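Local atomic coordinates of glycoside Hydrolase Family 43_12 (Metagenome, PDB entry 7JVH), a protein that probably hydrolyses glycosidic bonds in plant-derived polysaccharides or oligosaccharides, as a family 43 glycoside hydrolase of subfamily 12. Residues L416-I425 with A559-K567; G460-Y471 with L517-F528. All coordinates share one frame; numbering follows the deposited sequence.

Along the chain from the N terminus, residues 416-425 come first, followed by 460-471, 517-528 and finally 559-567, which ends the polypeptide. Interaction 1 closes a large loop when the chain's last strand returns to 416-425, and interaction 2 closes a shorter one nested wholly inside it. Both span the same C-terminal beta-sandwich: strands 416-418, 515-522 and 525-531 belong to one sheet, strands 458-464, 469-477 and 560-566 to the other. The two contacts meet within the second sheet, where 560-566 and 458-464 are antiparallel neighbours, with probable hydrogen bonds from I462 N to G562 O and from L560 N to Y464 O, both 2.8 Å.

Interaction 1 of 2, residues L416-I425 with A559-K567; sequences LQMTALDANI and ALVGMGVFK
M418 and V565 form the middle of this contact, the valine presenting a forked bump to the methionine's straight stem. Both M418 and M563 are selenomethionines. Each methyl of V565, CG1 and CG2, lies 3.6 Å from M418 CG, so the fork straddles that carbon; V565 CG2 also packs on the backbone of A420, 3.7 Å from A420 CA. Beta-branched valine suits a strand and gives it a short, wide end. Past CG the M418 chain runs straight and then bends at its last torsion (chi3 80°). The selenium comes to rest against the backbone at G564, and the methyl turns across M563 at about a right angle, with M418 CE 3.4 Å from M563 CG. M563 in turn bends twice, which carries M563 CE to 3.7 Å from L416 CD1. Long, flexible, unbranched chains serve well here, because they can bend to follow the neighbouring side chains; F30, from strand 28-37, packs on both.

Beyond the strand the chain 419-425 curls round the C terminus. A420, small enough to let the backbones draw close, sets CB 3.4 Å from K567 OXT. The ring of F566 enters the curve, with A423 O at its edge in the ring plane, while I425 crosses it obliquely, I425 CB lying 3.7 Å from F566 CE1. I462 touches both I425 and F566. A water donates to L421 O and A423 O and accepts a weak bond from K567 N.

No direct hydrogen bond joins the segments. L416, M418, M563 and V565 fill the interior between two sheets whose strands cross at -28°, while the loop laps round the end of the last strand onto the outer face, as the edge of a concanavalin A-like beta-sandwich.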
loop_
_atom_site.group_PDB
_atom_site.type_symbol
_atom_site.label_atom_id
_atom_site.label_comp_id
_atom_site.label_asym_id
_atom_site.label_seq_id
_atom_site.Cartn_x
_atom_site.Cartn_y
_atom_site.Cartn_z
ATOM N N LEU A 416 -15.574 -17.133 7.452
ATOM C CA LEU A 416 -14.426 -17.545 6.650
ATOM C C LEU A 416 -14.003 -18.975 6.966
ATOM O O LEU A 416 -13.234 -19.208 7.898
ATOM C CB LEU A 416 -13.219 -16.623 6.880
ATOM C CG LEU A 416 -13.162 -15.303 6.142
ATOM C CD1 LEU A 416 -11.827 -14.624 6.387
ATOM C CD2 LEU A 416 -13.378 -15.499 4.662
ATOM N N GLN A 417 -14.516 -19.918 6.172
ATOM C CA GLN A 417 -14.056 -21.302 6.140
ATOM C C GLN A 417 -12.745 -21.323 5.360
ATOM O O GLN A 417 -12.765 -21.118 4.149
ATOM C CB GLN A 417 -15.062 -22.172 5.407
ATOM C CG GLN A 417 -16.038 -22.918 6.293
ATOM C CD GLN A 417 -16.945 -23.810 5.479
ATOM O OE1 GLN A 417 -16.500 -24.502 4.549
ATOM N NE2 GLN A 417 -18.237 -23.824 5.829
HETATM N N MSE A 418 -11.609 -21.560 6.035
HETATM C CA MSE A 418 -10.354 -21.581 5.307
HETATM C C MSE A 418 -9.570 -22.860 5.602
HETATM O O MSE A 418 -9.498 -23.331 6.735
HETATM C CB MSE A 418 -9.581 -20.269 5.513
HETATM C CG MSE A 418 -8.861 -20.058 6.825
HETATM SE SE MSE A 418 -7.856 -18.328 6.742
HETATM C CE MSE A 418 -9.187 -16.931 7.081
ATOM N N THR A 419 -9.045 -23.433 4.507
ATOM C CA THR A 419 -8.341 -24.703 4.490
ATOM C C THR A 419 -6.847 -24.408 4.400
ATOM O O THR A 419 -6.434 -23.472 3.731
ATOM C CB THR A 419 -8.795 -25.521 3.271
ATOM O OG1 THR A 419 -10.229 -25.600 3.261
ATOM C CG2 THR A 419 -8.213 -26.930 3.289
ATOM N N ALA A 420 -6.036 -25.201 5.105
ATOM C CA ALA A 420 -4.599 -24.957 5.204
ATOM C C ALA A 420 -3.887 -25.368 3.926
ATOM O O ALA A 420 -4.018 -26.497 3.483
ATOM C CB ALA A 420 -4.008 -25.685 6.399
ATOM N N LEU A 421 -3.141 -24.428 3.333
ATOM C CA LEU A 421 -2.177 -24.715 2.282
ATOM C C LEU A 421 -0.949 -25.372 2.922
ATOM O O LEU A 421 -0.826 -25.436 4.151
ATOM C CB LEU A 421 -1.769 -23.432 1.561
ATOM C CG LEU A 421 -2.842 -22.691 0.764
ATOM C CD1 LEU A 421 -2.295 -21.381 0.213
ATOM C CD2 LEU A 421 -3.401 -23.551 -0.355
ATOM N N ASP A 422 -0.040 -25.875 2.074
ATOM C CA ASP A 422 1.141 -26.600 2.536
ATOM C C ASP A 422 2.148 -25.737 3.286
ATOM O O ASP A 422 2.801 -26.216 4.213
ATOM C CB ASP A 422 1.808 -27.316 1.367
ATOM C CG ASP A 422 1.008 -28.520 0.892
ATOM O OD1 ASP A 422 0.275 -29.126 1.709
ATOM O OD2 ASP A 422 1.140 -28.888 -0.298
ATOM N N ALA A 423 2.251 -24.468 2.895
ATOM C CA ALA A 423 3.298 -23.581 3.386
ATOM C C ALA A 423 3.055 -23.137 4.819
ATOM O O ALA A 423 1.937 -22.768 5.165
ATOM C CB ALA A 423 3.420 -22.368 2.476
ATOM N N ASN A 424 4.111 -23.158 5.643
ATOM C CA ASN A 424 4.070 -22.525 6.947
ATOM C C ASN A 424 4.346 -21.023 6.787
ATOM O O ASN A 424 4.656 -20.549 5.716
ATOM C CB ASN A 424 4.988 -23.224 7.966
ATOM C CG ASN A 424 6.455 -22.916 7.777
ATOM O OD1 ASN A 424 6.846 -21.799 7.400
ATOM N ND2 ASN A 424 7.293 -23.910 8.060
ATOM N N ILE A 425 4.199 -20.271 7.877
ATOM C CA ILE A 425 4.237 -18.818 7.816
ATOM C C ILE A 425 5.580 -18.167 7.408
ATOM O O ILE A 425 5.585 -17.037 6.912
ATOM C CB ILE A 425 3.687 -18.188 9.119
ATOM C CG1 ILE A 425 3.210 -16.765 8.830
ATOM C CG2 ILE A 425 4.720 -18.230 10.246
ATOM C CD1 ILE A 425 2.424 -16.149 9.969
ATOM N N ALA A 559 2.855 -3.269 8.281
ATOM C CA ALA A 559 2.380 -4.456 8.971
ATOM C C ALA A 559 0.934 -4.763 8.617
ATOM O O ALA A 559 0.188 -3.887 8.165
ATOM C CB ALA A 559 2.535 -4.301 10.483
ATOM N N LEU A 560 0.557 -6.026 8.841
ATOM C CA LEU A 560 -0.763 -6.551 8.547
ATOM C C LEU A 560 -1.265 -7.269 9.793
ATOM O O LEU A 560 -0.481 -7.733 10.605
ATOM C CB LEU A 560 -0.704 -7.537 7.380
ATOM C CG LEU A 560 -0.068 -7.012 6.083
ATOM C CD1 LEU A 560 0.252 -8.159 5.150
ATOM C CD2 LEU A 560 -0.968 -5.999 5.381
ATOM N N VAL A 561 -2.590 -7.363 9.924
ATOM C CA VAL A 561 -3.222 -8.153 10.945
ATOM C C VAL A 561 -4.298 -8.974 10.257
ATOM O O VAL A 561 -4.989 -8.491 9.368
ATOM C CB VAL A 561 -3.797 -7.269 12.089
ATOM C CG1 VAL A 561 -4.952 -6.404 11.607
ATOM C CG2 VAL A 561 -4.228 -8.129 13.274
ATOM N N GLY A 562 -4.423 -10.239 10.651
ATOM C CA GLY A 562 -5.388 -11.114 10.035
ATOM C C GLY A 562 -5.512 -12.472 10.712
ATOM O O GLY A 562 -4.924 -12.707 11.762
HETATM N N MSE A 563 -6.287 -13.350 10.073
HETATM C CA MSE A 563 -6.478 -14.702 10.547
HETATM C C MSE A 563 -5.873 -15.665 9.524
HETATM O O MSE A 563 -5.830 -15.381 8.334
HETATM C CB MSE A 563 -7.963 -14.948 10.849
HETATM C CG MSE A 563 -8.921 -14.738 9.698
HETATM SE SE MSE A 563 -10.532 -13.649 10.124
HETATM C CE MSE A 563 -10.379 -12.190 8.835
ATOM N N GLY A 564 -5.376 -16.812 10.006
ATOM C CA GLY A 564 -4.775 -17.804 9.136
ATOM C C GLY A 564 -4.807 -19.203 9.692
ATOM O O GLY A 564 -5.117 -19.401 10.853
ATOM N N VAL A 565 -4.457 -20.170 8.837
ATOM C CA VAL A 565 -4.449 -21.587 9.164
ATOM C C VAL A 565 -3.189 -22.246 8.588
ATOM O O VAL A 565 -2.729 -21.882 7.499
ATOM C CB VAL A 565 -5.717 -22.287 8.644
ATOM C CG1 VAL A 565 -6.944 -21.731 9.350
ATOM C CG2 VAL A 565 -5.860 -22.099 7.155
ATOM N N PHE A 566 -2.635 -23.202 9.342
ATOM C CA PHE A 566 -1.351 -23.820 9.046
ATOM C C PHE A 566 -1.358 -25.301 9.426
ATOM O O PHE A 566 -2.316 -25.771 10.041
ATOM C CB PHE A 566 -0.245 -23.120 9.827
ATOM C CG PHE A 566 -0.174 -21.656 9.590
ATOM C CD1 PHE A 566 0.390 -21.161 8.424
ATOM C CD2 PHE A 566 -0.678 -20.763 10.521
ATOM C CE1 PHE A 566 0.463 -19.795 8.185
ATOM C CE2 PHE A 566 -0.625 -19.394 10.298
ATOM C CZ PHE A 566 -0.030 -18.908 9.141
ATOM N N LYS A 567 -0.251 -25.978 9.067
ATOM C CA LYS A 567 -0.009 -27.412 9.212
ATOM C C LYS A 567 -0.745 -28.071 8.067
ATOM O O LYS A 567 -0.187 -28.733 7.187
ATOM C CB LYS A 567 -0.439 -27.934 10.579
ATOM C CG LYS A 567 -0.166 -29.397 10.830
ATOM C CD LYS A 567 -0.822 -29.884 12.127
ATOM C CE LYS A 567 -0.275 -29.178 13.372
ATOM N NZ LYS A 567 -1.035 -29.498 14.614
ATOM O OXT LYS A 567 -1.945 -27.904 7.957
HETATM O O HOH W 1 0.537 -24.915 6.353
#

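Interaction 2 of 2, residues G460-Y471 with L517-F528; sequences GLICYQNEACNY and LGVTTDGLNYQF
L461 reaches across the sandwich to L517, V519 and F528. L461 CB faces L517 CB at 4.2 Å. CG lies anti to the backbone N (chi1 169°), and from it the two methyls diverge. L461 CD1 turns back over its own sheet, 3.5 Å from G562 O of the neighbouring strand, while CD2 points across to the opposite sheet. There L461 CD2 lies 3.6 Å from G518 C. It also touches V519 CG1 and, at 4.0 Å from L461 CD2, F528 CE2. A leucine, branched at its tip, can serve both directions at once.

The F528 ring carries the contact onward. V519, from the neighbouring strand of its own sheet, lays CG2 over the centre of one face of the F528 ring. C463 SG approaches F528 CZ obliquely at 3.7 Å, and Y471 CB is 3.6 Å from F528 CE1. C463 also meets the Y526 ring obliquely, its compact, polarisable sulfur fitting between two aromatics. Farther along, the rings of Y471 and Y526 are tilted at 58°; their hydroxyls hydrogen-bond to D544 O and Q438 OE1, respectively, so these tyrosines can be buried.

Such interleaved aliphatic and aromatic groups, with no hydrogen bond between the two hairpins, form the hydrophobic core of a beta-sandwich.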
loop_
_atom_site.group_PDB
_atom_site.type_symbol
_atom_site.label_atom_id
_atom_site.label_comp_id
_atom_site.label_asym_id
_atom_site.label_seq_id
_atom_site.Cartn_x
_atom_site.Cartn_y
_atom_site.Cartn_z
ATOM N N GLY A 460 -5.603 -19.389 13.852
ATOM C CA GLY A 460 -5.376 -18.270 14.732
ATOM C C GLY A 460 -5.246 -16.898 14.121
ATOM O O GLY A 460 -5.775 -16.624 13.051
ATOM N N LEU A 461 -4.532 -16.034 14.846
ATOM C CA LEU A 461 -4.478 -14.604 14.611
ATOM C C LEU A 461 -3.032 -14.216 14.392
ATOM O O LEU A 461 -2.158 -14.655 15.134
ATOM C CB LEU A 461 -5.051 -13.873 15.847
ATOM C CG LEU A 461 -4.861 -12.365 15.950
ATOM C CD1 LEU A 461 -5.740 -11.627 14.949
ATOM C CD2 LEU A 461 -5.155 -11.935 17.370
ATOM N N ILE A 462 -2.798 -13.356 13.396
ATOM C CA ILE A 462 -1.457 -13.036 12.910
ATOM C C ILE A 462 -1.226 -11.529 12.794
ATOM O O ILE A 462 -2.066 -10.806 12.256
ATOM C CB ILE A 462 -1.212 -13.636 11.508
ATOM C CG1 ILE A 462 -1.570 -15.118 11.477
ATOM C CG2 ILE A 462 0.238 -13.417 11.095
ATOM C CD1 ILE A 462 -1.456 -15.748 10.118
ATOM N N CYS A 463 -0.069 -11.079 13.295
ATOM C CA CYS A 463 0.508 -9.774 13.001
ATOM C C CYS A 463 1.790 -10.024 12.159
ATOM O O CYS A 463 2.729 -10.683 12.620
ATOM C CB CYS A 463 0.814 -9.017 14.301
ATOM S SG CYS A 463 -0.613 -8.825 15.419
ATOM N N TYR A 464 1.805 -9.477 10.935
ATOM C CA TYR A 464 2.744 -9.849 9.880
ATOM C C TYR A 464 3.379 -8.624 9.225
ATOM O O TYR A 464 2.680 -7.788 8.661
ATOM C CB TYR A 464 1.971 -10.611 8.801
ATOM C CG TYR A 464 2.801 -11.293 7.732
ATOM C CD1 TYR A 464 3.201 -10.612 6.575
ATOM C CD2 TYR A 464 3.122 -12.645 7.836
ATOM C CE1 TYR A 464 3.938 -11.253 5.590
ATOM C CE2 TYR A 464 3.826 -13.296 6.841
ATOM C CZ TYR A 464 4.246 -12.588 5.723
ATOM O OH TYR A 464 4.989 -13.174 4.710
ATOM N N GLN A 465 4.712 -8.542 9.279
ATOM C CA GLN A 465 5.495 -7.589 8.486
ATOM C C GLN A 465 6.065 -8.327 7.267
ATOM O O GLN A 465 5.796 -7.959 6.119
ATOM C CB GLN A 465 6.596 -6.973 9.343
ATOM C CG GLN A 465 7.629 -6.102 8.629
ATOM C CD GLN A 465 7.026 -5.064 7.681
ATOM O OE1 GLN A 465 7.336 -5.098 6.501
ATOM N NE2 GLN A 465 6.170 -4.162 8.176
ATOM N N ASN A 466 6.833 -9.384 7.530
ATOM C CA ASN A 466 7.230 -10.344 6.503
ATOM C C ASN A 466 7.322 -11.770 7.071
ATOM O O ASN A 466 7.130 -11.996 8.281
ATOM C CB ASN A 466 8.524 -9.908 5.770
ATOM C CG ASN A 466 9.756 -9.973 6.622
ATOM O OD1 ASN A 466 10.032 -10.976 7.281
ATOM N ND2 ASN A 466 10.530 -8.901 6.592
ATOM N N GLU A 467 7.604 -12.725 6.185
ATOM C CA GLU A 467 7.627 -14.143 6.518
ATOM C C GLU A 467 8.514 -14.488 7.736
ATOM O O GLU A 467 8.318 -15.514 8.371
ATOM C CB GLU A 467 8.059 -14.981 5.317
ATOM C CG GLU A 467 9.428 -14.596 4.728
ATOM C CD GLU A 467 9.384 -13.511 3.656
ATOM O OE1 GLU A 467 8.298 -13.061 3.253
ATOM O OE2 GLU A 467 10.454 -13.146 3.178
ATOM N N ALA A 468 9.482 -13.623 8.049
ATOM C CA ALA A 468 10.416 -13.813 9.163
ATOM C C ALA A 468 10.323 -12.699 10.209
ATOM O O ALA A 468 11.185 -12.570 11.076
ATOM C CB ALA A 468 11.848 -13.911 8.632
ATOM N N CYS A 469 9.260 -11.893 10.112
ATOM C CA CYS A 469 8.979 -10.801 11.034
ATOM C C CYS A 469 7.488 -10.811 11.282
ATOM O O CYS A 469 6.726 -10.058 10.654
ATOM C CB CYS A 469 9.450 -9.476 10.431
ATOM S SG CYS A 469 11.236 -9.198 10.618
ATOM N N ASN A 470 7.065 -11.700 12.192
ATOM C CA ASN A 470 5.659 -11.884 12.503
ATOM C C ASN A 470 5.409 -12.441 13.894
ATOM O O ASN A 470 6.299 -13.049 14.500
ATOM C CB ASN A 470 4.988 -12.765 11.448
ATOM C CG ASN A 470 5.633 -14.141 11.320
ATOM O OD1 ASN A 470 5.463 -15.005 12.183
ATOM N ND2 ASN A 470 6.351 -14.357 10.219
ATOM N N TYR A 471 4.192 -12.189 14.397
ATOM C CA TYR A 471 3.676 -12.752 15.637
ATOM C C TYR A 471 2.412 -13.534 15.317
ATOM O O TYR A 471 1.552 -13.052 14.588
ATOM C CB TYR A 471 3.340 -11.649 16.629
ATOM C CG TYR A 471 4.515 -10.810 17.066
ATOM C CD1 TYR A 471 5.693 -11.401 17.482
ATOM C CD2 TYR A 471 4.429 -9.426 17.109
ATOM C CE1 TYR A 471 6.778 -10.637 17.889
ATOM C CE2 TYR A 471 5.508 -8.659 17.516
ATOM C CZ TYR A 471 6.679 -9.281 17.907
ATOM O OH TYR A 471 7.750 -8.540 18.337
ATOM N N LEU A 517 -9.746 -14.700 19.774
ATOM C CA LEU A 517 -8.367 -14.301 19.972
ATOM C C LEU A 517 -8.261 -12.806 19.728
ATOM O O LEU A 517 -8.963 -12.261 18.875
ATOM C CB LEU A 517 -7.435 -15.073 19.027
ATOM C CG LEU A 517 -7.529 -16.604 19.071
ATOM C CD1 LEU A 517 -6.503 -17.193 18.098
ATOM C CD2 LEU A 517 -7.354 -17.151 20.490
ATOM N N GLY A 518 -7.381 -12.146 20.484
ATOM C CA GLY A 518 -7.242 -10.707 20.436
ATOM C C GLY A 518 -5.796 -10.269 20.536
ATOM O O GLY A 518 -4.972 -10.983 21.141
ATOM N N VAL A 519 -5.486 -9.118 19.918
ATOM C CA VAL A 519 -4.205 -8.470 20.058
ATOM C C VAL A 519 -4.446 -6.979 20.143
ATOM O O VAL A 519 -5.358 -6.446 19.495
ATOM C CB VAL A 519 -3.229 -8.814 18.864
ATOM C CG1 VAL A 519 -3.727 -8.252 17.541
ATOM C CG2 VAL A 519 -1.815 -8.305 19.134
ATOM N N THR A 520 -3.636 -6.303 20.962
ATOM C CA THR A 520 -3.682 -4.859 21.106
ATOM C C THR A 520 -2.256 -4.328 21.136
ATOM O O THR A 520 -1.374 -4.942 21.729
ATOM C CB THR A 520 -4.440 -4.415 22.387
ATOM O OG1 THR A 520 -4.477 -2.982 22.473
ATOM C CG2 THR A 520 -3.770 -4.979 23.661
ATOM N N THR A 521 -2.048 -3.174 20.493
ATOM C CA THR A 521 -0.759 -2.507 20.476
ATOM C C THR A 521 -0.932 -1.047 20.890
ATOM O O THR A 521 -1.795 -0.350 20.371
ATOM C CB THR A 521 -0.039 -2.607 19.086
ATOM O OG1 THR A 521 1.136 -1.797 19.102
ATOM C CG2 THR A 521 -0.933 -2.134 17.933
ATOM N N ASP A 522 -0.079 -0.615 21.826
ATOM C CA ASP A 522 -0.011 0.746 22.301
ATOM C C ASP A 522 1.023 1.578 21.540
ATOM O O ASP A 522 1.406 2.644 21.991
ATOM C CB ASP A 522 0.334 0.748 23.797
ATOM C CG ASP A 522 1.716 0.216 24.083
ATOM O OD1 ASP A 522 2.379 -0.296 23.158
ATOM O OD2 ASP A 522 2.131 0.324 25.256
ATOM N N GLY A 523 1.486 1.065 20.391
ATOM C CA GLY A 523 2.507 1.708 19.579
ATOM C C GLY A 523 3.919 1.273 19.912
ATOM O O GLY A 523 4.801 1.412 19.067
ATOM N N LEU A 524 4.132 0.759 21.132
ATOM C CA LEU A 524 5.429 0.288 21.606
ATOM C C LEU A 524 5.545 -1.233 21.660
ATOM O O LEU A 524 6.607 -1.780 21.371
ATOM C CB LEU A 524 5.766 0.855 22.989
ATOM C CG LEU A 524 6.137 2.358 23.061
ATOM C CD1 LEU A 524 6.275 2.824 24.507
ATOM C CD2 LEU A 524 7.387 2.756 22.277
ATOM N N ASN A 525 4.468 -1.908 22.079
ATOM C CA ASN A 525 4.400 -3.381 22.172
ATOM C C ASN A 525 3.057 -3.941 21.758
ATOM O O ASN A 525 2.079 -3.216 21.714
ATOM C CB ASN A 525 4.728 -3.876 23.587
ATOM C CG ASN A 525 6.135 -3.537 23.996
ATOM O OD1 ASN A 525 7.109 -4.233 23.609
ATOM N ND2 ASN A 525 6.278 -2.501 24.792
ATOM N N TYR A 526 3.039 -5.221 21.387
ATOM C CA TYR A 526 1.834 -5.957 21.038
ATOM C C TYR A 526 1.590 -6.928 22.185
ATOM O O TYR A 526 2.526 -7.564 22.673
ATOM C CB TYR A 526 2.040 -6.752 19.745
ATOM C CG TYR A 526 2.054 -5.956 18.467
ATOM C CD1 TYR A 526 3.193 -5.278 18.052
ATOM C CD2 TYR A 526 0.926 -5.902 17.652
ATOM C CE1 TYR A 526 3.208 -4.557 16.863
ATOM C CE2 TYR A 526 0.925 -5.175 16.467
ATOM C CZ TYR A 526 2.083 -4.510 16.076
ATOM O OH TYR A 526 2.125 -3.790 14.904
ATOM N N GLN A 527 0.334 -7.025 22.626
ATOM C CA GLN A 527 -0.076 -7.910 23.713
ATOM C C GLN A 527 -1.227 -8.755 23.186
ATOM O O GLN A 527 -2.263 -8.225 22.783
ATOM C CB GLN A 527 -0.526 -7.137 24.942
ATOM C CG GLN A 527 -1.181 -7.997 26.030
ATOM C CD GLN A 527 -0.222 -9.007 26.649
ATOM O OE1 GLN A 527 0.733 -8.603 27.282
ATOM N NE2 GLN A 527 -0.473 -10.334 26.473
ATOM N N PHE A 528 -1.025 -10.074 23.199
ATOM C CA PHE A 528 -2.003 -11.035 22.750
ATOM C C PHE A 528 -2.873 -11.502 23.933
ATOM O O PHE A 528 -2.495 -11.370 25.098
ATOM C CB PHE A 528 -1.286 -12.217 22.072
ATOM C CG PHE A 528 -0.854 -11.925 20.654
ATOM C CD1 PHE A 528 0.334 -11.256 20.390
ATOM C CD2 PHE A 528 -1.636 -12.321 19.584
ATOM C CE1 PHE A 528 0.736 -11.007 19.086
ATOM C CE2 PHE A 528 -1.231 -12.063 18.264
ATOM C CZ PHE A 528 -0.048 -11.405 18.025
#